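Local coordinates for protein RNA-dependent RNA Polymerase (Bombyx mori cytoplasmic polyhedrosis virus, PDB 6TZ0) that catalyses RNA-templated RNA synthesis as a viral RNA-dependent RNA polymerase, serving in both transcription and replication of a double-stranded RNA genome, at residues 10-15 against 24-29; 16-21 against 846-851; 31-36 against 785-790; 158-163 against 771-776; 154-159 against 215-220. All coordinates share one frame; numbering follows the deposited sequence.

Interaction 1: 10-15 against 24-29; sequences TIFSET and KEIEHL
Phe12 and Ile26 form the apolar, tightly packed part of this contact, their side chains crossing at about a right angle. With CG anti to the backbone N (chi1 170°), Phe12 sets CB and CG against Ile26 CG1, CB at 3.7 Å, and the terminal Ile26 CD1 lies 3.7 Å from ring atom Phe12 CD2. Thr10 fills in beside them: its methyl CG2 is 3.7 Å from Leu29 CD1, while its hydroxyl OG1 accepts a weak N-cap bond from Ser13 N at the start of helix 11-15. The looser, partly exposed side belongs to Ile11 and Glu25. The extended Glu25 side chain sets its carboxylate against Thr10 and Ile11, OE1 3.5 Å from Ile11 CG1 and OE2 beside the Thr10 methyl, without a hydrogen bond between the segments. Thus the N-terminal helical turn 11-15 folds back on helix 20-35; Phe12 and Ser13 also rest on Val158 of helix 145-160, and Phe12 stacks on Phe18.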
# COMPACT_ATOMS: atom_id res chain seq x y z
N THR A 10 -12.57 -23.02 42.51
CA THR A 10 -11.64 -24.12 42.33
C THR A 10 -10.38 -23.89 43.16
O THR A 10 -10.10 -22.77 43.60
CB THR A 10 -11.27 -24.30 40.86
OG1 THR A 10 -10.68 -23.09 40.37
CG2 THR A 10 -12.50 -24.60 40.05
N ILE A 11 -9.63 -24.97 43.37
CA ILE A 11 -8.38 -24.86 44.10
C ILE A 11 -7.26 -24.28 43.25
O ILE A 11 -6.23 -23.87 43.80
CB ILE A 11 -8.00 -26.23 44.69
CG1 ILE A 11 -7.99 -27.29 43.59
CG2 ILE A 11 -8.96 -26.62 45.79
CD1 ILE A 11 -7.48 -28.63 44.06
N PHE A 12 -7.42 -24.24 41.93
CA PHE A 12 -6.49 -23.48 41.11
C PHE A 12 -6.68 -21.98 41.26
O PHE A 12 -5.70 -21.23 41.20
CB PHE A 12 -6.63 -23.88 39.64
CG PHE A 12 -5.88 -22.98 38.70
CD1 PHE A 12 -4.50 -23.00 38.66
CD2 PHE A 12 -6.56 -22.13 37.85
CE1 PHE A 12 -3.81 -22.17 37.80
CE2 PHE A 12 -5.88 -21.30 36.98
CZ PHE A 12 -4.50 -21.32 36.96
N SER A 13 -7.92 -21.53 41.48
CA SER A 13 -8.17 -20.10 41.61
C SER A 13 -7.59 -19.53 42.90
O SER A 13 -7.42 -18.31 42.99
CB SER A 13 -9.67 -19.82 41.57
OG SER A 13 -10.30 -20.32 42.73
N GLU A 14 -7.29 -20.37 43.89
CA GLU A 14 -6.72 -19.91 45.14
C GLU A 14 -5.23 -20.16 45.26
O GLU A 14 -4.57 -19.45 46.02
CB GLU A 14 -7.45 -20.56 46.32
CG GLU A 14 -7.32 -22.06 46.39
CD GLU A 14 -8.14 -22.66 47.50
OE1 GLU A 14 -8.83 -21.89 48.21
OE2 GLU A 14 -8.11 -23.90 47.66
N THR A 15 -4.67 -21.12 44.53
CA THR A 15 -3.25 -21.43 44.61
C THR A 15 -2.46 -21.00 43.39
O THR A 15 -1.26 -20.77 43.51
CB THR A 15 -3.05 -22.94 44.81
OG1 THR A 15 -3.60 -23.65 43.71
CG2 THR A 15 -3.73 -23.39 46.08
N LYS A 24 -6.94 -31.31 36.51
CA LYS A 24 -8.08 -32.03 35.95
C LYS A 24 -9.37 -31.25 36.14
O LYS A 24 -10.25 -31.29 35.27
CB LYS A 24 -8.18 -33.41 36.61
CG LYS A 24 -9.27 -34.30 36.07
CD LYS A 24 -9.22 -35.67 36.72
CE LYS A 24 -9.65 -35.60 38.18
NZ LYS A 24 -11.10 -35.28 38.30
N GLU A 25 -9.49 -30.51 37.24
CA GLU A 25 -10.68 -29.72 37.50
C GLU A 25 -10.82 -28.56 36.52
O GLU A 25 -11.91 -28.30 35.99
CB GLU A 25 -10.62 -29.21 38.94
CG GLU A 25 -11.86 -28.52 39.43
CD GLU A 25 -11.73 -28.11 40.88
OE1 GLU A 25 -10.64 -28.30 41.46
OE2 GLU A 25 -12.73 -27.63 41.46
N ILE A 26 -9.72 -27.85 36.26
CA ILE A 26 -9.71 -26.77 35.27
C ILE A 26 -9.94 -27.34 33.88
O ILE A 26 -10.65 -26.73 33.06
CB ILE A 26 -8.39 -25.99 35.36
CG1 ILE A 26 -8.30 -25.29 36.71
CG2 ILE A 26 -8.25 -24.96 34.25
CD1 ILE A 26 -9.40 -24.29 36.94
N GLU A 27 -9.38 -28.52 33.60
CA GLU A 27 -9.58 -29.18 32.32
C GLU A 27 -11.06 -29.51 32.10
O GLU A 27 -11.61 -29.22 31.03
CB GLU A 27 -8.72 -30.44 32.27
CG GLU A 27 -8.69 -31.14 30.95
CD GLU A 27 -7.68 -32.26 30.90
OE1 GLU A 27 -7.03 -32.53 31.94
OE2 GLU A 27 -7.51 -32.87 29.82
N HIS A 28 -11.72 -30.02 33.14
CA HIS A 28 -13.14 -30.34 33.07
C HIS A 28 -14.01 -29.09 32.89
O HIS A 28 -14.92 -29.08 32.06
CB HIS A 28 -13.55 -31.10 34.33
CG HIS A 28 -15.00 -31.45 34.39
ND1 HIS A 28 -15.58 -32.40 33.58
CD2 HIS A 28 -16.00 -30.98 35.19
CE1 HIS A 28 -16.87 -32.49 33.87
NE2 HIS A 28 -17.14 -31.64 34.84
N LEU A 29 -13.74 -28.03 33.66
CA LEU A 29 -14.60 -26.85 33.58
C LEU A 29 -14.40 -26.07 32.28
O LEU A 29 -15.37 -25.57 31.70
CB LEU A 29 -14.37 -25.95 34.79
CG LEU A 29 -14.99 -26.54 36.05
CD1 LEU A 29 -14.63 -25.68 37.23
CD2 LEU A 29 -16.49 -26.62 35.89

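Interaction 2: 16-21 against 846-851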
# COMPACT_ATOMS: atom_id res chain seq x y z
N ARG A 16 -3.12 -20.91 42.22
CA ARG A 16 -2.51 -20.55 40.93
C ARG A 16 -1.38 -21.50 40.55
O ARG A 16 -0.42 -21.10 39.88
CB ARG A 16 -2.06 -19.09 40.90
CG ARG A 16 -3.21 -18.13 41.05
CD ARG A 16 -2.77 -16.68 41.01
NE ARG A 16 -3.88 -15.78 41.29
CZ ARG A 16 -3.76 -14.46 41.39
NH1 ARG A 16 -2.59 -13.89 41.21
NH2 ARG A 16 -4.83 -13.72 41.65
N LYS A 17 -1.50 -22.75 40.97
CA LYS A 17 -0.57 -23.82 40.64
C LYS A 17 -1.37 -25.01 40.16
O LYS A 17 -2.56 -25.12 40.44
CB LYS A 17 0.28 -24.23 41.85
CG LYS A 17 1.22 -23.17 42.35
CD LYS A 17 1.99 -23.68 43.54
CE LYS A 17 2.95 -22.63 44.06
NZ LYS A 17 3.71 -23.15 45.22
N PHE A 18 -0.72 -25.90 39.43
CA PHE A 18 -1.37 -27.10 38.94
C PHE A 18 -0.84 -28.31 39.69
O PHE A 18 0.28 -28.76 39.45
CB PHE A 18 -1.19 -27.28 37.43
CG PHE A 18 -1.92 -26.26 36.62
CD1 PHE A 18 -3.29 -26.12 36.75
CD2 PHE A 18 -1.26 -25.53 35.65
CE1 PHE A 18 -3.97 -25.20 35.98
CE2 PHE A 18 -1.95 -24.62 34.87
CZ PHE A 18 -3.30 -24.45 35.04
N THR A 19 -1.66 -28.84 40.58
CA THR A 19 -1.45 -30.15 41.17
C THR A 19 -2.14 -31.18 40.28
O THR A 19 -2.52 -30.89 39.14
CB THR A 19 -1.99 -30.17 42.60
OG1 THR A 19 -3.41 -30.00 42.59
CG2 THR A 19 -1.37 -29.04 43.41
N ARG A 20 -2.30 -32.40 40.77
CA ARG A 20 -3.07 -33.38 40.01
C ARG A 20 -4.56 -33.31 40.31
O ARG A 20 -5.36 -33.81 39.51
CB ARG A 20 -2.54 -34.79 40.26
CG ARG A 20 -1.14 -35.01 39.73
CD ARG A 20 -0.76 -36.47 39.72
NE ARG A 20 -0.76 -37.07 41.05
CZ ARG A 20 0.27 -37.07 41.89
NH1 ARG A 20 1.41 -36.49 41.54
NH2 ARG A 20 0.17 -37.65 43.07
N GLU A 21 -4.94 -32.71 41.43
CA GLU A 21 -6.34 -32.50 41.76
C GLU A 21 -6.88 -31.17 41.25
O GLU A 21 -8.09 -30.95 41.30
CB GLU A 21 -6.56 -32.57 43.27
CG GLU A 21 -6.37 -33.94 43.89
CD GLU A 21 -4.93 -34.25 44.26
OE1 GLU A 21 -4.07 -33.36 44.09
OE2 GLU A 21 -4.67 -35.37 44.72
N PRO A 846 3.41 -20.00 28.05
CA PRO A 846 4.04 -20.08 29.37
C PRO A 846 3.16 -20.76 30.41
O PRO A 846 1.96 -20.51 30.50
CB PRO A 846 4.28 -18.61 29.73
CG PRO A 846 4.37 -17.93 28.43
CD PRO A 846 3.41 -18.63 27.54
N ALA A 847 3.78 -21.63 31.20
CA ALA A 847 3.06 -22.54 32.07
C ALA A 847 3.07 -22.08 33.52
O ALA A 847 3.90 -21.28 33.95
CB ALA A 847 3.66 -23.94 31.98
N TYR A 848 2.11 -22.60 34.27
CA TYR A 848 2.01 -22.43 35.72
C TYR A 848 2.78 -23.54 36.42
O TYR A 848 3.20 -24.50 35.77
CB TYR A 848 0.53 -22.42 36.10
CG TYR A 848 -0.20 -21.16 35.70
CD1 TYR A 848 -0.21 -20.06 36.54
CD2 TYR A 848 -0.86 -21.07 34.49
CE1 TYR A 848 -0.86 -18.91 36.19
CE2 TYR A 848 -1.52 -19.92 34.12
CZ TYR A 848 -1.51 -18.84 34.98
OH TYR A 848 -2.16 -17.69 34.62
N PRO A 849 3.05 -23.41 37.73
CA PRO A 849 3.75 -24.50 38.45
C PRO A 849 3.01 -25.83 38.44
O PRO A 849 1.87 -25.94 38.89
CB PRO A 849 3.87 -23.95 39.87
CG PRO A 849 3.93 -22.51 39.69
CD PRO A 849 3.03 -22.19 38.55
N PHE A 850 3.68 -26.85 37.89
CA PHE A 850 3.24 -28.23 37.99
C PHE A 850 3.89 -28.88 39.21
O PHE A 850 5.05 -28.62 39.51
CB PHE A 850 3.62 -29.02 36.74
CG PHE A 850 2.80 -28.68 35.54
CD1 PHE A 850 1.56 -29.28 35.34
CD2 PHE A 850 3.25 -27.76 34.61
CE1 PHE A 850 0.80 -28.97 34.24
CE2 PHE A 850 2.49 -27.44 33.50
CZ PHE A 850 1.26 -28.05 33.32
N GLU A 851 3.13 -29.72 39.90
CA GLU A 851 3.67 -30.38 41.08
C GLU A 851 4.43 -31.64 40.68
O GLU A 851 3.97 -32.41 39.83
CB GLU A 851 2.56 -30.73 42.07
CG GLU A 851 3.08 -31.23 43.41
CD GLU A 851 1.98 -31.58 44.38
OE1 GLU A 851 0.80 -31.49 44.00
OE2 GLU A 851 2.30 -31.94 45.53
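Phe18 meets both Tyr848 and Phe850 in an aromatic cluster whose rings meet at very different tilts. Its plane stands 85° from that of Tyr848 and 37° from that of Phe850, with the two centroid separations equal at 5.7 Å. Toward Tyr848, Phe18 leads with ring atom CE2, which is 3.5 Å from Tyr848 CB. Against Phe850, Phe18 CD2 sits over one face of the ring, toward its rim, and Phe18 CB is 4.0 Å from Phe850 CD1. Both chains are extended here, running in roughly the same direction, and Phe18 and Phe850 make a single, isolated beta bridge that joins the connection between helices 11-15 and 20-35 to the loop between strands 827-831 and 867-868. Phe18 N donates to Pro849 O at 2.6 Å, and Glu851 N donates to Phe18 O at 3.0 Å, so both the N-H and the C=O of Phe18 are engaged; Phe850 CA adds a CA-H...O contact to Phe18 O. Lys17 crosses the Pro849 ring at about a right angle, its CG 3.7 Å from Pro849 CB, before its ammonium end leads off to a cation-pi contact with Phe857. At the far end the extended Glu851 side chain brings OE1 to 3.3 Å from Thr19 CG2. Lys778 makes a cation-pi contact with Tyr848, and Tyr900 and Phe902 meet Phe850 edge-to-face.

Interaction 3: 31-36 against 785-790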
# COMPACT_ATOMS: atom_id res chain seq x y z
N ALA A 31 -13.43 -27.45 29.49
CA ALA A 31 -14.09 -28.28 28.49
C ALA A 31 -15.60 -28.08 28.49
O ALA A 31 -16.23 -28.05 27.43
CB ALA A 31 -13.74 -29.75 28.74
N LYS A 32 -16.19 -27.93 29.68
CA LYS A 32 -17.63 -27.72 29.78
C LYS A 32 -18.02 -26.35 29.22
O LYS A 32 -19.10 -26.20 28.64
CB LYS A 32 -18.07 -27.85 31.24
CG LYS A 32 -19.57 -27.77 31.47
CD LYS A 32 -19.90 -28.03 32.94
CE LYS A 32 -21.37 -27.76 33.23
NZ LYS A 32 -22.27 -28.71 32.51
N LEU A 33 -17.14 -25.36 29.35
CA LEU A 33 -17.42 -24.08 28.70
C LEU A 33 -17.17 -24.12 27.20
O LEU A 33 -17.80 -23.37 26.45
CB LEU A 33 -16.61 -22.95 29.33
CG LEU A 33 -17.07 -22.56 30.73
CD1 LEU A 33 -16.20 -21.45 31.27
CD2 LEU A 33 -18.52 -22.14 30.70
N ALA A 34 -16.25 -24.96 26.73
CA ALA A 34 -15.97 -25.00 25.30
C ALA A 34 -16.95 -25.86 24.51
O ALA A 34 -17.10 -25.63 23.31
CB ALA A 34 -14.55 -25.50 25.06
N ASN A 35 -17.62 -26.82 25.14
CA ASN A 35 -18.41 -27.78 24.37
C ASN A 35 -19.79 -27.26 24.00
O ASN A 35 -20.12 -27.13 22.82
CB ASN A 35 -18.52 -29.11 25.13
CG ASN A 35 -17.22 -29.89 25.12
OD1 ASN A 35 -16.54 -29.96 24.10
ND2 ASN A 35 -16.87 -30.47 26.26
N ASP A 36 -20.63 -26.98 24.99
CA ASP A 36 -22.04 -26.67 24.75
C ASP A 36 -22.39 -25.24 25.12
O ASP A 36 -21.77 -24.63 25.99
CB ASP A 36 -22.95 -27.64 25.51
CG ASP A 36 -22.62 -27.71 26.99
OD1 ASP A 36 -21.59 -27.15 27.40
OD2 ASP A 36 -23.40 -28.33 27.75
N GLY A 785 -6.95 -19.70 25.35
CA GLY A 785 -6.53 -20.96 24.77
C GLY A 785 -7.31 -22.14 25.29
O GLY A 785 -7.50 -23.13 24.58
N ALA A 786 -7.78 -22.07 26.54
CA ALA A 786 -8.50 -23.17 27.16
C ALA A 786 -9.97 -23.24 26.75
O ALA A 786 -10.56 -24.31 26.83
CB ALA A 786 -8.43 -23.05 28.68
N ILE A 787 -10.54 -22.13 26.31
CA ILE A 787 -11.93 -22.15 25.89
C ILE A 787 -12.12 -21.99 24.37
O ILE A 787 -12.75 -22.82 23.73
CB ILE A 787 -12.74 -21.08 26.64
CG1 ILE A 787 -12.88 -21.48 28.11
CG2 ILE A 787 -14.11 -20.89 26.01
CD1 ILE A 787 -13.15 -20.32 29.04
N CYS A 788 -11.54 -20.94 23.82
CA CYS A 788 -11.64 -20.63 22.39
C CYS A 788 -10.98 -21.59 21.39
O CYS A 788 -11.55 -21.86 20.34
CB CYS A 788 -11.16 -19.20 22.12
SG CYS A 788 -12.09 -17.95 23.03
N LEU A 789 -9.79 -22.08 21.70
CA LEU A 789 -9.06 -22.95 20.79
C LEU A 789 -9.09 -24.45 21.11
O LEU A 789 -8.33 -25.22 20.53
CB LEU A 789 -7.60 -22.49 20.69
CG LEU A 789 -7.35 -21.01 20.41
CD1 LEU A 789 -5.88 -20.68 20.58
CD2 LEU A 789 -7.81 -20.64 19.01
N ARG A 790 -9.96 -24.86 22.02
CA ARG A 790 -10.02 -26.26 22.44
C ARG A 790 -10.89 -27.26 21.66
O ARG A 790 -10.87 -28.45 21.98
CB ARG A 790 -10.37 -26.33 23.93
CG ARG A 790 -10.02 -27.65 24.58
CD ARG A 790 -10.00 -27.51 26.09
NE ARG A 790 -9.73 -28.79 26.74
CZ ARG A 790 -9.69 -28.95 28.05
NH1 ARG A 790 -9.90 -27.92 28.86
NH2 ARG A 790 -9.43 -30.14 28.57
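Ala34, in the last turn of helix 20-35, brings its CA within 5.0 Å of Ile787 CA, near the C-terminal end of helix 774-786. The small alanine side chain permits this approach, and Ala34 CB rests 3.5 Å from the backbone Ile787 O. Leu33 and Ala31 continue the contact, meeting Ile787 and Arg790. Leu33 and Ile787 meet obliquely through their terminal methyls, Leu33 CD1 and Ile787 CD1 being 3.9 Å apart. Arg790 is extended from CG to NE, CG anti to the backbone N (chi1 -161°), and lays its guanidinium flat beneath Ala31: Ala31 CB stands 4.1 Å above the guanidinium plane, over its centre. Arg147 and Arg791, which bind ATP in another structure of this protein, lie beside Ile787 and Ala34. With no hydrogen bond crossing between the segments, the contact itself is one of methyl groups, a backbone carbonyl and a guanidinium face, whereas the polar rim of Arg790 is used elsewhere, NE donating to Leu832 O and NH2 forming a long, weak ion pair with Glu27.

Interaction 4: 158-163 against 771-776; sequences VWYQTT and VRRPEG
Trp159 CG stands anti to its backbone N (chi1 -173°), with the indole lying against the start of helix 774-786, and a bend at chi3 (67°) in Arg773 turns NE back to meet it. The two side chains run antiparallel alongside one another, with indole and guanidinium planes only 19° apart. Arg773 NE lies 3.5 Å from Trp159 CZ2, and Trp159 NE1 is 3.8 Å above one face of the guanidinium, toward its rim. Farther round the indole, Glu775 CG comes up to the ring edge in its plane, 3.7 Å from Trp159 CH2. Gly776 places its CA over a face of the six-membered ring, 4.1 Å from the centroid, in a CH-pi contact. Tyr160 approaches the same arginine obliquely, its OH 3.7 Å from Arg773 NH2, and one face of its own ring is overlaid by Trp159 CD1. Arg16 adds a cation-pi contact to the indole. The contact lies near the surface, away from the nucleotide and metal sites, and is packing of the C-terminal turn of helix 145-160 on the loop and first turn that begin helix 774-786, with glycine against the face of the tryptophan ring.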
# COMPACT_ATOMS: atom_id res chain seq x y z
N VAL A 158 -11.40 -16.28 37.96
CA VAL A 158 -10.32 -17.03 38.58
C VAL A 158 -9.29 -16.08 39.20
O VAL A 158 -8.73 -16.37 40.26
CB VAL A 158 -9.70 -18.00 37.57
CG1 VAL A 158 -8.47 -18.70 38.11
CG2 VAL A 158 -10.72 -19.03 37.20
N TRP A 159 -9.09 -14.90 38.60
CA TRP A 159 -8.15 -13.95 39.19
C TRP A 159 -8.70 -13.35 40.48
O TRP A 159 -8.01 -13.35 41.50
CB TRP A 159 -7.82 -12.84 38.20
CG TRP A 159 -6.73 -11.92 38.69
CD1 TRP A 159 -6.88 -10.77 39.41
CD2 TRP A 159 -5.32 -12.05 38.45
NE1 TRP A 159 -5.67 -10.20 39.66
CE2 TRP A 159 -4.69 -10.96 39.08
CE3 TRP A 159 -4.54 -12.98 37.77
CZ2 TRP A 159 -3.31 -10.79 39.05
CZ3 TRP A 159 -3.17 -12.81 37.75
CH2 TRP A 159 -2.58 -11.72 38.38
N TYR A 160 -9.93 -12.84 40.46
CA TYR A 160 -10.44 -12.14 41.63
C TYR A 160 -11.16 -13.03 42.63
O TYR A 160 -11.61 -12.52 43.66
CB TYR A 160 -11.36 -11.00 41.19
CG TYR A 160 -10.58 -9.84 40.62
CD1 TYR A 160 -10.05 -8.87 41.46
CD2 TYR A 160 -10.32 -9.75 39.26
CE1 TYR A 160 -9.32 -7.83 40.95
CE2 TYR A 160 -9.59 -8.71 38.75
CZ TYR A 160 -9.09 -7.75 39.60
OH TYR A 160 -8.36 -6.71 39.10
N GLN A 161 -11.32 -14.32 42.32
CA GLN A 161 -11.86 -15.37 43.20
C GLN A 161 -13.31 -15.15 43.62
O GLN A 161 -13.86 -15.94 44.39
CB GLN A 161 -11.00 -15.57 44.45
CG GLN A 161 -9.61 -16.09 44.18
CD GLN A 161 -8.84 -16.33 45.46
OE1 GLN A 161 -9.37 -16.17 46.55
NE2 GLN A 161 -7.57 -16.68 45.32
N THR A 162 -13.96 -14.09 43.14
CA THR A 162 -15.34 -13.77 43.47
C THR A 162 -16.07 -13.48 42.17
O THR A 162 -15.45 -13.31 41.12
CB THR A 162 -15.48 -12.55 44.39
OG1 THR A 162 -15.01 -11.38 43.72
CG2 THR A 162 -14.71 -12.73 45.69
N THR A 163 -17.39 -13.42 42.26
CA THR A 163 -18.20 -13.18 41.09
C THR A 163 -18.93 -11.84 41.13
O THR A 163 -19.68 -11.54 40.19
CB THR A 163 -19.19 -14.34 40.91
OG1 THR A 163 -19.86 -14.21 39.65
CG2 THR A 163 -20.21 -14.35 42.03
N VAL A 771 1.87 -2.71 28.77
CA VAL A 771 0.85 -3.18 29.70
C VAL A 771 1.36 -2.93 31.11
O VAL A 771 2.55 -2.69 31.33
CB VAL A 771 0.55 -4.68 29.46
CG1 VAL A 771 1.59 -5.58 30.09
CG2 VAL A 771 -0.82 -5.05 29.85
N ARG A 772 0.45 -2.97 32.08
CA ARG A 772 0.79 -2.63 33.45
C ARG A 772 0.85 -3.84 34.37
O ARG A 772 1.61 -3.84 35.34
CB ARG A 772 -0.21 -1.60 33.97
CG ARG A 772 0.15 -0.95 35.27
CD ARG A 772 -0.80 0.17 35.58
NE ARG A 772 -0.54 0.71 36.91
CZ ARG A 772 -1.24 1.69 37.47
NH1 ARG A 772 -2.25 2.23 36.81
NH2 ARG A 772 -0.94 2.10 38.68
N ARG A 773 0.07 -4.89 34.10
CA ARG A 773 0.15 -6.15 34.85
C ARG A 773 0.19 -7.31 33.86
O ARG A 773 -0.86 -7.75 33.37
CB ARG A 773 -1.02 -6.29 35.82
CG ARG A 773 -0.90 -7.51 36.71
CD ARG A 773 -1.98 -7.63 37.76
NE ARG A 773 -3.32 -7.86 37.21
CZ ARG A 773 -4.36 -7.07 37.42
NH1 ARG A 773 -4.24 -5.99 38.18
NH2 ARG A 773 -5.53 -7.37 36.89
N PRO A 774 1.38 -7.82 33.54
CA PRO A 774 1.48 -8.90 32.55
C PRO A 774 1.00 -10.26 33.04
O PRO A 774 0.74 -11.14 32.20
CB PRO A 774 2.98 -8.94 32.23
CG PRO A 774 3.49 -7.60 32.62
CD PRO A 774 2.69 -7.21 33.81
N GLU A 775 0.88 -10.47 34.35
CA GLU A 775 0.48 -11.78 34.86
C GLU A 775 -1.00 -12.06 34.61
O GLU A 775 -1.37 -13.19 34.24
CB GLU A 775 0.81 -11.86 36.35
CG GLU A 775 0.47 -13.19 37.00
CD GLU A 775 1.32 -14.34 36.49
OE1 GLU A 775 2.48 -14.10 36.09
OE2 GLU A 775 0.82 -15.48 36.48
N GLY A 776 -1.85 -11.05 34.79
CA GLY A 776 -3.25 -11.20 34.43
C GLY A 776 -3.46 -11.37 32.95
O GLY A 776 -4.38 -12.06 32.51

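Interaction 5: 154-159 against 215-220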
# COMPACT_ATOMS: atom_id res chain seq x y z
N ALA A 154 -14.29 -15.83 32.60
CA ALA A 154 -13.62 -16.91 33.34
C ALA A 154 -12.28 -16.46 33.90
O ALA A 154 -11.94 -16.79 35.05
CB ALA A 154 -13.41 -18.11 32.42
N SER A 155 -11.51 -15.69 33.12
CA SER A 155 -10.24 -15.17 33.60
C SER A 155 -10.43 -14.21 34.76
O SER A 155 -9.70 -14.28 35.76
CB SER A 155 -9.49 -14.49 32.47
OG SER A 155 -10.18 -13.32 32.07
N LEU A 156 -11.43 -13.32 34.66
CA LEU A 156 -11.72 -12.39 35.76
C LEU A 156 -12.18 -13.12 37.02
O LEU A 156 -11.81 -12.73 38.13
CB LEU A 156 -12.77 -11.38 35.31
CG LEU A 156 -12.41 -10.27 34.34
CD1 LEU A 156 -13.65 -9.75 33.70
CD2 LEU A 156 -11.77 -9.15 35.11
N ASP A 157 -12.96 -14.19 36.86
CA ASP A 157 -13.44 -14.94 38.02
C ASP A 157 -12.31 -15.66 38.72
O ASP A 157 -12.24 -15.67 39.95
CB ASP A 157 -14.50 -15.96 37.60
CG ASP A 157 -15.80 -15.32 37.21
OD1 ASP A 157 -16.07 -14.19 37.65
OD2 ASP A 157 -16.58 -15.97 36.47
N VAL A 158 -11.40 -16.28 37.96
CA VAL A 158 -10.32 -17.03 38.58
C VAL A 158 -9.29 -16.08 39.20
O VAL A 158 -8.73 -16.37 40.26
CB VAL A 158 -9.70 -18.00 37.57
CG1 VAL A 158 -8.47 -18.70 38.11
CG2 VAL A 158 -10.72 -19.03 37.20
N TRP A 159 -9.09 -14.90 38.60
CA TRP A 159 -8.15 -13.95 39.19
C TRP A 159 -8.70 -13.35 40.48
O TRP A 159 -8.01 -13.35 41.50
CB TRP A 159 -7.82 -12.84 38.20
CG TRP A 159 -6.73 -11.92 38.69
CD1 TRP A 159 -6.88 -10.77 39.41
CD2 TRP A 159 -5.32 -12.05 38.45
NE1 TRP A 159 -5.67 -10.20 39.66
CE2 TRP A 159 -4.69 -10.96 39.08
CE3 TRP A 159 -4.54 -12.98 37.77
CZ2 TRP A 159 -3.31 -10.79 39.05
CZ3 TRP A 159 -3.17 -12.81 37.75
CH2 TRP A 159 -2.58 -11.72 38.38
N THR A 215 -10.26 -7.12 29.26
CA THR A 215 -8.83 -7.19 28.97
C THR A 215 -8.08 -6.04 29.63
O THR A 215 -6.96 -6.23 30.13
CB THR A 215 -8.62 -7.18 27.45
OG1 THR A 215 -9.32 -8.28 26.88
CG2 THR A 215 -7.15 -7.30 27.09
N ALA A 216 -8.68 -4.85 29.67
CA ALA A 216 -8.07 -3.72 30.34
C ALA A 216 -8.02 -3.89 31.85
O ALA A 216 -7.08 -3.42 32.49
CB ALA A 216 -8.81 -2.43 29.98
N ILE A 217 -9.02 -4.55 32.44
CA ILE A 217 -8.96 -4.86 33.87
C ILE A 217 -7.89 -5.90 34.15
O ILE A 217 -7.12 -5.77 35.11
CB ILE A 217 -10.34 -5.32 34.38
CG1 ILE A 217 -11.37 -4.22 34.25
CG2 ILE A 217 -10.27 -5.71 35.84
CD1 ILE A 217 -12.75 -4.73 34.47
N MET A 218 -7.80 -6.94 33.30
CA MET A 218 -6.75 -7.94 33.44
C MET A 218 -5.35 -7.36 33.25
O MET A 218 -4.38 -7.88 33.80
CB MET A 218 -6.98 -9.07 32.42
CG MET A 218 -8.09 -10.04 32.77
SD MET A 218 -7.61 -11.25 34.01
CE MET A 218 -8.35 -10.54 35.46
N SER A 219 -5.25 -6.27 32.49
CA SER A 219 -4.00 -5.58 32.25
C SER A 219 -3.53 -4.75 33.44
O SER A 219 -2.35 -4.38 33.49
CB SER A 219 -4.17 -4.67 31.04
OG SER A 219 -4.38 -5.44 29.87
N GLY A 220 -4.40 -4.44 34.39
CA GLY A 220 -4.05 -3.51 35.43
C GLY A 220 -4.22 -2.06 35.05
O GLY A 220 -3.82 -1.18 35.82
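Met218 meets Ser155, Leu156 and Trp159 where helix 145-160 packs against the C-terminal turn of helix 206-218, and its sulfur makes a Met-aromatic contact with the indole. That contact is oblique, with Met218 SD 5.3 Å from the centroid of the five-membered ring of Trp159. The methyl does most of the touching: Met218 CE sits 3.6 Å from Trp159 CB and 3.7 Å from Leu156 CD2. Leu156 CD2 also reaches Ile217 CG2, 3.8 Å away, the two side chains crossing at about a right angle. At the sulfur itself, Ser155 OG is 3.8 Å from Met218 SD, a packing contact, since that hydroxyl is hydrogen-bonded to Val152 O one turn back in its own helix. The methionine chain is bent at chi2 (-78°) and again at chi3 (100°), which folds CE back toward helix 145-160. Farther out, Leu780 of helix 774-786 lies against both Ser155 and Thr215, and the Thr215 hydroxyl is hydrogen-bonded to Cys211 O and Trp742 NE1. Helix 206-218 closes in a Schellman motif at Gly220, which has positive phi and donates from N to Ile217 O. In the same turn Ser219 N and Ser219 OG both bond to Thr215 O, approaching from opposite faces of the carbonyl plane, the hydroxyl at 2.7 Å.

In the fold
From the N terminus, interaction 1 closes a short loop of eight residues, bringing helix 11-15 onto helix 20-35. Interaction 2 starts within that loop and so crosses interaction 1, closing a loop of more than 800 residues to the 846-851 loop. Interaction 3 lies wholly inside that span, joining the end of helix 20-35 to that of helix 774-786. Within interaction 3 in turn lie interactions 4 and 5, which overlap at Val158 and Trp159: helix 145-160 reaches forward to the start of helix 774-786 in one and to helix 206-218 in the other. Interactions 2, 3 and 4 tie N-terminal elements to residues 771-851, while 1 and 5 join N-terminal helices to one another.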